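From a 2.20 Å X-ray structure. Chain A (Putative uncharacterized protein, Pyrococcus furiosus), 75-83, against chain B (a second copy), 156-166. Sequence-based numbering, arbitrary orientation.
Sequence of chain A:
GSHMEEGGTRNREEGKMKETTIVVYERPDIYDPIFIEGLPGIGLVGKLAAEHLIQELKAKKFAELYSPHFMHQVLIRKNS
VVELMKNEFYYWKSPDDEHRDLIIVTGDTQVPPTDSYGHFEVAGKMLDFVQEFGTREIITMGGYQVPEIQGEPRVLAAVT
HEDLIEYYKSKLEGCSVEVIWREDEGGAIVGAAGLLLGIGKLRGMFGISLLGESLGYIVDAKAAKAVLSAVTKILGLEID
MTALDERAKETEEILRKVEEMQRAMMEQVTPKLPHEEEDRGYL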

# COMPACT_ATOMS: atom_id res chain seq x y z
N LEU A 75 -16.40 7.82 13.53
CA LEU A 75 -16.51 7.43 14.94
C LEU A 75 -17.82 7.95 15.49
O LEU A 75 -18.30 8.97 15.03
N ILE A 76 -18.33 7.31 16.53
CA ILE A 76 -19.50 7.83 17.25
C ILE A 76 -19.00 8.88 18.26
O ILE A 76 -18.14 8.59 19.09
N ARG A 77 -19.54 10.08 18.18
CA ARG A 77 -19.30 11.13 19.19
C ARG A 77 -20.48 11.05 20.17
O ARG A 77 -21.33 10.14 20.03
N LYS A 78 -20.56 11.99 21.11
CA LYS A 78 -21.72 12.11 22.03
C LYS A 78 -23.00 12.32 21.27
O LYS A 78 -23.00 12.85 20.13
N ASN A 79 -24.09 11.90 21.91
CA ASN A 79 -25.43 12.13 21.41
C ASN A 79 -25.64 11.59 19.98
O ASN A 79 -26.22 12.26 19.13
N SER A 80 -25.11 10.38 19.71
CA SER A 80 -25.44 9.63 18.46
C SER A 80 -25.02 10.31 17.14
O SER A 80 -25.65 10.10 16.14
N VAL A 81 -23.94 11.10 17.15
CA VAL A 81 -23.46 11.80 15.98
C VAL A 81 -22.24 11.03 15.39
O VAL A 81 -21.37 10.52 16.12
N VAL A 82 -22.20 10.92 14.07
CA VAL A 82 -21.02 10.36 13.46
C VAL A 82 -20.15 11.46 12.88
O VAL A 82 -20.68 12.51 12.46
N GLU A 83 -18.83 11.21 12.89
CA GLU A 83 -17.84 12.09 12.30
C GLU A 83 -16.60 11.29 11.80
O GLU A 83 -16.17 10.31 12.40
N LEU B 156 -29.59 0.01 15.28
CA LEU B 156 -28.80 1.10 15.87
C LEU B 156 -28.70 2.32 14.94
O LEU B 156 -28.26 2.19 13.78
N ALA B 157 -29.12 3.49 15.45
CA ALA B 157 -29.23 4.73 14.67
C ALA B 157 -28.15 5.75 15.09
O ALA B 157 -27.83 5.84 16.27
N ALA B 158 -27.57 6.46 14.12
CA ALA B 158 -26.63 7.54 14.40
C ALA B 158 -26.79 8.51 13.26
O ALA B 158 -27.22 8.11 12.19
N VAL B 159 -26.54 9.80 13.50
CA VAL B 159 -26.82 10.82 12.50
C VAL B 159 -25.62 11.71 12.28
O VAL B 159 -24.69 11.66 13.06
N THR B 160 -25.65 12.53 11.23
CA THR B 160 -24.55 13.47 10.98
C THR B 160 -24.65 14.78 11.80
O THR B 160 -23.61 15.41 12.03
N HIS B 161 -25.87 15.21 12.14
CA HIS B 161 -26.15 16.44 12.91
C HIS B 161 -27.18 16.17 14.02
O HIS B 161 -28.18 15.48 13.80
N GLU B 162 -26.93 16.70 15.21
CA GLU B 162 -27.79 16.46 16.39
C GLU B 162 -29.26 16.74 16.13
O GLU B 162 -30.06 15.97 16.55
N ASP B 163 -29.60 17.79 15.40
CA ASP B 163 -31.00 18.15 15.22
C ASP B 163 -31.75 17.09 14.40
O ASP B 163 -32.98 17.11 14.35
N LEU B 164 -31.01 16.15 13.81
CA LEU B 164 -31.64 15.14 13.00
C LEU B 164 -32.17 14.00 13.83
O LEU B 164 -32.96 13.21 13.33
N ILE B 165 -31.69 13.87 15.05
CA ILE B 165 -32.24 12.86 15.96
C ILE B 165 -33.75 13.05 16.10
O ILE B 165 -34.56 12.12 15.86
N GLU B 166 -34.15 14.27 16.43
CA GLU B 166 -35.56 14.54 16.65
C GLU B 166 -36.30 14.36 15.33
O GLU B 166 -37.44 13.89 15.30

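What holds the two backbones in register, and where does that leave the side chains? A single beta bridge pairs Val A81 with Val B159. Val B159 N donates to Ser A80 O at 2.8 Å, and Val B159 O in turn accepts from Val A82 N at 2.8 Å, so one residue of chain B uses both its backbone polar groups on chain A. Two CA-H...O contacts lie beside these bonds: Ala B158 CA is 3.2 Å from Ser A80 O, and Val A81 CA is 3.2 Å from Val B159 O. Beside the bridge, the CA-to-CB bonds of Val A81, Val A82 and Ala B158 run sideways, whereas those of Val B159 and Thr B160 point away. The closest contacts of Val B159 are made by its backbone, although with chi1 m its CG2 still lies 3.5 Å from Ser A80 O.

Which apolar side chains pack beside the bridge? Ala B158 offers a single methyl, and Val A82 meets it: with chi1 at -55° (m), its CG1 lies 3.6 Å from Ala B158 CB. The other branch also faces chain B, with Val A82 CG2 3.6 Å from Val B159 O and 4.3 Å from Thr B160 CG2. Ile A76 reaches the same alanine from farther back along the hairpin. Its CA-to-CB bond runs sideways, but the m, m rotamer brings the end of the chain closer, placing Ile A76 CD1 4.3 Å from Ala B158 CB. The small alanine thus meets two branched side chains of chain A, and all three residues are buried.

How does Val A81 meet the loop that follows the chain B strand? Its chi1 of 164° (t) spreads the two methyls over different parts of that loop: CG1 of Val A81 lies 3.8 Å from Thr B160 O, while CG2 of Val A81 lies 3.6 Å from Glu B162 CG. The glutamate thus presents part of its aliphatic stem to the valine before its carboxylate continues to a polar partner. Thr B160 and His B161 direct their CB atoms away from chain A and pair with each other instead, Thr B160 OG1 and His B161 ND1 being hydrogen-bonded at 2.8 Å.

What do the polar tip of the turn and the side chains of Glu B162 and Ile B165 exchange? Asn A79 points toward chain B, and its t rotamer carries the amide out to Glu B162, where Asn A79 ND2 donates to Glu B162 OE2 at 2.7 Å with a nearly straight angle of 163°. Glu B162 starts sideways, but chi1 m and chi2 t carry the carboxylate nearer, and chi3 of -65° sets the direction of its oxygens. Ile B165 points in beside this bond in an extended m, t conformation; its CD1 lies 3.2 Å from Asn A79 O, 3.4 Å from Asn A79 OD1 and 4.2 Å from Ser A80 CB. Ser A80 also points toward chain B, with chi1 m, but its OG finds its hydrogen bond elsewhere in the structure.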

# COMPACT_ATOMS: atom_id res chain seq x y z
CB LEU A 75 -15.37 8.06 15.77
CG LEU A 75 -13.95 7.53 15.54
CD1 LEU A 75 -12.91 8.31 16.40
CD2 LEU A 75 -13.85 6.04 15.84
CB ILE A 76 -20.20 6.71 18.08
CG1 ILE A 76 -20.49 5.48 17.21
CG2 ILE A 76 -21.50 7.29 18.77
CD1 ILE A 76 -21.36 5.78 16.01
CB ARG A 77 -19.33 12.49 18.50
CG ARG A 77 -18.36 12.61 17.33
CD ARG A 77 -16.96 12.12 17.73
NE ARG A 77 -16.03 12.45 16.64
CZ ARG A 77 -14.71 12.22 16.61
NH1 ARG A 77 -14.10 11.62 17.62
NH2 ARG A 77 -14.01 12.62 15.54
CB LYS A 78 -21.56 13.30 23.00
CG LYS A 78 -20.33 13.20 23.90
CD LYS A 78 -20.37 14.30 25.04
CE LYS A 78 -19.61 13.82 26.28
NZ LYS A 78 -18.18 13.44 25.93
CB ASN A 79 -25.74 13.66 21.50
CG ASN A 79 -27.20 13.94 21.34
OD1 ASN A 79 -28.06 13.10 21.66
ND2 ASN A 79 -27.51 15.13 20.85
CB SER A 80 -26.97 9.30 18.44
OG SER A 80 -27.37 8.61 19.67
CB VAL A 81 -23.07 13.30 16.33
CG1 VAL A 81 -22.17 13.98 15.22
CG2 VAL A 81 -24.32 14.14 16.59
CB VAL A 82 -21.38 9.35 12.35
CG1 VAL A 82 -22.28 8.30 12.93
CG2 VAL A 82 -22.10 10.03 11.25
CB GLU A 83 -17.41 13.12 13.36
CG GLU A 83 -16.83 14.39 12.79
CD GLU A 83 -16.56 15.45 13.86
OE1 GLU A 83 -16.39 15.13 15.08
OE2 GLU A 83 -16.50 16.62 13.50
CB LEU B 156 -27.41 0.58 16.20
CG LEU B 156 -27.19 -0.19 17.49
CD1 LEU B 156 -28.13 -1.35 17.65
CD2 LEU B 156 -25.78 -0.68 17.57
CB ALA B 157 -30.59 5.33 14.83
CB ALA B 158 -25.18 7.02 14.57
CB VAL B 159 -28.01 11.73 12.92
CG1 VAL B 159 -29.39 10.97 12.76
CG2 VAL B 159 -27.81 12.21 14.41
CB THR B 160 -24.49 13.88 9.48
OG1 THR B 160 -25.76 14.39 9.10
CG2 THR B 160 -24.15 12.70 8.60
CB HIS B 161 -26.68 17.55 12.01
CG HIS B 161 -25.78 17.89 10.87
ND1 HIS B 161 -25.64 17.08 9.75
CD2 HIS B 161 -24.96 18.96 10.67
CE1 HIS B 161 -24.78 17.65 8.91
NE2 HIS B 161 -24.35 18.78 9.46
CB GLU B 162 -27.35 17.29 17.60
CG GLU B 162 -26.06 16.84 18.22
CD GLU B 162 -25.72 17.68 19.43
OE1 GLU B 162 -25.46 18.90 19.28
OE2 GLU B 162 -25.75 17.13 20.55
CB ASP B 163 -31.20 19.54 14.61
CG ASP B 163 -30.56 19.67 13.20
OD1 ASP B 163 -29.69 18.90 12.82
OD2 ASP B 163 -30.91 20.62 12.48
CB LEU B 164 -30.65 14.57 11.94
CG LEU B 164 -30.33 15.56 10.83
CD1 LEU B 164 -29.08 15.04 10.07
CD2 LEU B 164 -31.56 15.76 9.91
CB ILE B 165 -31.59 12.91 17.32
CG1 ILE B 165 -30.09 12.59 17.18
CG2 ILE B 165 -32.27 11.91 18.25
CD1 ILE B 165 -29.27 12.83 18.47
CB GLU B 166 -35.71 15.97 17.15
CG GLU B 166 -37.17 16.41 17.35
CD GLU B 166 -37.76 15.96 18.69
OE1 GLU B 166 -37.12 15.14 19.38
OE2 GLU B 166 -38.89 16.41 19.02